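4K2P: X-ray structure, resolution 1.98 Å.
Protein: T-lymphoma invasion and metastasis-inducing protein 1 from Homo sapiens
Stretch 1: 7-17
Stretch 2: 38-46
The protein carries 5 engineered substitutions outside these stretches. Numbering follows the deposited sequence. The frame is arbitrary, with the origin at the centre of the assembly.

Stretch 1 7-17: TVRKAGALAVK
Stretch 2 38-46: HYWVSLKGC

Two neighbouring strands, one running through Ala11 to Lys17 and on, the other arriving through His38 and ending at Lys44, run antiparallel, their axes at 158° and 4.6 Å apart at closest approach. Torsions are extended from Lys10 to Lys17 and from His38 to Lys44, but Arg9 turns with phi -83° and psi -38°. The register sets Gly12 opposite Val41 and Leu14 opposite Tyr39 as hydrogen-bonded pairs, CA to CA 5.5 and 5.7 Å; Ala11 with Ser42, Ala13 with Trp40 and Ala15 with His38 are non-hydrogen-bonded pairs, at 4.2, 4.5 and 4.3 Å.

Each hydrogen-bonded pair closes a ring of two bonds. Gly12 N donates to Val41 O (3.0 Å) and Val41 N to Gly12 O (2.9 Å); Leu14 N gives to Tyr39 O and Tyr39 N to Leu14 O, both 3.0 Å. Val41 O and Tyr39 O also receive CA-H contacts, from Ala11 CA at 3.1 Å and Ala13 CA at 3.4 Å. Toward the start of stretch 1 the pattern slips: Leu43 N still reaches Lys10 O (2.8 Å), but Leu43 O accepts a hydrogen bond from Arg9 N (3.0 Å), leaving Lys10 N buried without a partner. Where the second strand has ended, at Gly45, water 1 bridges the stretches, accepting from Arg9 NE (2.9 Å) and donating to Gly45 O (2.6 Å). Gly45 has phi 58°, a value that favours glycine.

Trp40, chi1 t and chi2 -104°, lays its six-membered ring over the Gly12 backbone, with Gly12 CA 3.7 Å from the ring centroid, a CH-pi contact. Ala11 CB meets Trp40 CZ2 at 3.8 Å and Ala13 CB meets Trp40 CE3 at 4.1 Å, small side chains on the same sheet face as the indole. On the opposite face, that of Leu14, Tyr39 and Val41, the closest side-chain contacts are apolar: Leu14 (m, t) places CD1 3.8 Å from CB of Val41 (t), while Val16 (t) sets CG2 at the ring edge of Tyr39 (m), 3.9 Å from Tyr39 CD2.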

# COMPACT_ATOMS: atom_id res chain seq x y z
N THR A 7 10.74 -15.61 -14.12
CA THR A 7 11.57 -16.44 -13.25
C THR A 7 11.60 -15.83 -11.84
O THR A 7 10.55 -15.42 -11.33
CB THR A 7 13.01 -16.56 -13.82
OG1 THR A 7 13.60 -15.26 -13.96
CG2 THR A 7 12.98 -17.25 -15.18
N VAL A 8 12.78 -15.72 -11.22
CA VAL A 8 12.90 -15.06 -9.92
C VAL A 8 13.51 -13.66 -10.09
O VAL A 8 14.62 -13.52 -10.57
CB VAL A 8 13.76 -15.90 -8.95
CG1 VAL A 8 14.04 -15.15 -7.65
CG2 VAL A 8 13.06 -17.21 -8.64
N ARG A 9 12.79 -12.64 -9.64
CA ARG A 9 13.27 -11.27 -9.71
C ARG A 9 14.18 -10.97 -8.52
O ARG A 9 15.18 -10.28 -8.64
CB ARG A 9 12.10 -10.27 -9.75
CG ARG A 9 12.54 -8.81 -9.87
CD ARG A 9 11.34 -7.86 -9.79
NE ARG A 9 10.46 -7.95 -10.97
CZ ARG A 9 10.52 -7.15 -12.03
NH1 ARG A 9 11.42 -6.18 -12.10
NH2 ARG A 9 9.67 -7.32 -13.04
N LYS A 10 13.81 -11.52 -7.37
CA LYS A 10 14.52 -11.28 -6.11
C LYS A 10 14.16 -12.38 -5.13
O LYS A 10 13.00 -12.74 -5.01
CB LYS A 10 14.16 -9.90 -5.53
CG LYS A 10 14.80 -9.58 -4.18
CD LYS A 10 16.28 -9.34 -4.32
CE LYS A 10 16.90 -8.82 -3.03
NZ LYS A 10 18.38 -8.78 -3.18
N ALA A 11 15.15 -12.90 -4.41
CA ALA A 11 14.90 -13.93 -3.40
C ALA A 11 15.91 -13.81 -2.26
O ALA A 11 17.07 -13.48 -2.49
CB ALA A 11 14.95 -15.31 -4.03
N GLY A 12 15.48 -14.09 -1.03
CA GLY A 12 16.37 -14.02 0.11
C GLY A 12 15.72 -14.51 1.39
O GLY A 12 14.51 -14.66 1.46
N ALA A 13 16.54 -14.73 2.40
CA ALA A 13 16.06 -15.16 3.71
C ALA A 13 15.57 -13.94 4.49
O ALA A 13 16.30 -12.97 4.65
CB ALA A 13 17.17 -15.88 4.46
N LEU A 14 14.32 -14.00 4.94
CA LEU A 14 13.70 -12.92 5.68
C LEU A 14 12.98 -13.44 6.92
O LEU A 14 12.44 -14.55 6.89
CB LEU A 14 12.68 -12.18 4.81
CG LEU A 14 13.20 -11.49 3.56
CD1 LEU A 14 12.04 -11.02 2.67
CD2 LEU A 14 14.10 -10.33 3.94
N ALA A 15 12.99 -12.66 7.99
CA ALA A 15 12.08 -12.88 9.10
C ALA A 15 10.76 -12.22 8.71
O ALA A 15 10.76 -11.16 8.09
CB ALA A 15 12.63 -12.30 10.39
N VAL A 16 9.65 -12.85 9.06
CA VAL A 16 8.33 -12.44 8.58
C VAL A 16 7.30 -12.54 9.70
O VAL A 16 7.37 -13.43 10.54
CB VAL A 16 7.86 -13.30 7.39
CG1 VAL A 16 6.54 -12.77 6.83
CG2 VAL A 16 8.93 -13.33 6.29
N LYS A 17 6.36 -11.60 9.69
CA LYS A 17 5.35 -11.50 10.73
C LYS A 17 4.09 -10.89 10.13
O LYS A 17 4.16 -9.83 9.53
CB LYS A 17 5.90 -10.62 11.85
CG LYS A 17 5.07 -10.46 13.07
CD LYS A 17 5.88 -9.70 14.08
CE LYS A 17 5.14 -9.48 15.36
NZ LYS A 17 6.09 -9.44 16.51
N HIS A 38 11.12 -17.36 10.13
CA HIS A 38 11.99 -17.18 8.99
C HIS A 38 11.53 -18.00 7.78
O HIS A 38 11.05 -19.12 7.91
CB HIS A 38 13.45 -17.51 9.36
CG HIS A 38 13.76 -18.98 9.37
ND1 HIS A 38 13.18 -19.86 10.26
CD2 HIS A 38 14.63 -19.71 8.63
CE1 HIS A 38 13.66 -21.07 10.04
NE2 HIS A 38 14.54 -21.01 9.06
N TYR A 39 11.68 -17.41 6.61
CA TYR A 39 11.36 -18.06 5.35
C TYR A 39 12.40 -17.68 4.32
O TYR A 39 13.02 -16.63 4.41
CB TYR A 39 9.99 -17.63 4.83
CG TYR A 39 8.81 -18.06 5.64
CD1 TYR A 39 8.28 -19.33 5.51
CD2 TYR A 39 8.19 -17.17 6.51
CE1 TYR A 39 7.17 -19.72 6.24
CE2 TYR A 39 7.08 -17.55 7.24
CZ TYR A 39 6.58 -18.83 7.10
OH TYR A 39 5.48 -19.21 7.83
N TRP A 40 12.58 -18.54 3.34
CA TRP A 40 13.15 -18.13 2.07
C TRP A 40 12.01 -17.51 1.25
O TRP A 40 11.02 -18.16 0.95
CB TRP A 40 13.77 -19.31 1.34
CG TRP A 40 14.46 -18.91 0.08
CD1 TRP A 40 14.00 -19.09 -1.20
CD2 TRP A 40 15.72 -18.27 -0.03
NE1 TRP A 40 14.91 -18.60 -2.09
CE2 TRP A 40 15.98 -18.09 -1.40
CE3 TRP A 40 16.67 -17.82 0.89
CZ2 TRP A 40 17.14 -17.48 -1.87
CZ3 TRP A 40 17.82 -17.22 0.43
CH2 TRP A 40 18.05 -17.05 -0.94
N VAL A 41 12.14 -16.24 0.92
CA VAL A 41 11.09 -15.51 0.23
C VAL A 41 11.54 -15.23 -1.18
O VAL A 41 12.61 -14.69 -1.39
CB VAL A 41 10.74 -14.20 0.96
CG1 VAL A 41 9.66 -13.42 0.21
CG2 VAL A 41 10.29 -14.51 2.37
N SER A 42 10.69 -15.57 -2.15
CA SER A 42 11.02 -15.46 -3.55
C SER A 42 9.92 -14.74 -4.32
O SER A 42 8.77 -15.16 -4.35
CB SER A 42 11.23 -16.86 -4.14
OG SER A 42 11.60 -16.79 -5.50
N LEU A 43 10.30 -13.64 -4.96
CA LEU A 43 9.40 -12.83 -5.76
C LEU A 43 9.43 -13.31 -7.20
O LEU A 43 10.41 -13.10 -7.90
CB LEU A 43 9.82 -11.37 -5.68
CG LEU A 43 9.06 -10.36 -6.54
CD1 LEU A 43 7.61 -10.27 -6.11
CD2 LEU A 43 9.74 -9.00 -6.47
N LYS A 44 8.34 -13.93 -7.65
CA LYS A 44 8.20 -14.31 -9.05
C LYS A 44 6.90 -13.73 -9.57
O LYS A 44 5.84 -13.93 -8.98
CB LYS A 44 8.21 -15.84 -9.21
N GLY A 45 6.98 -13.01 -10.68
CA GLY A 45 5.85 -12.24 -11.15
C GLY A 45 5.45 -11.28 -10.06
O GLY A 45 6.29 -10.57 -9.51
N CYS A 46 4.17 -11.30 -9.70
CA CYS A 46 3.65 -10.40 -8.69
C CYS A 46 3.19 -11.20 -7.47
O CYS A 46 2.19 -10.88 -6.84
CB CYS A 46 2.52 -9.56 -9.28
SG CYS A 46 2.86 -7.79 -9.16
O HOH W 1 8.59 -10.19 -10.59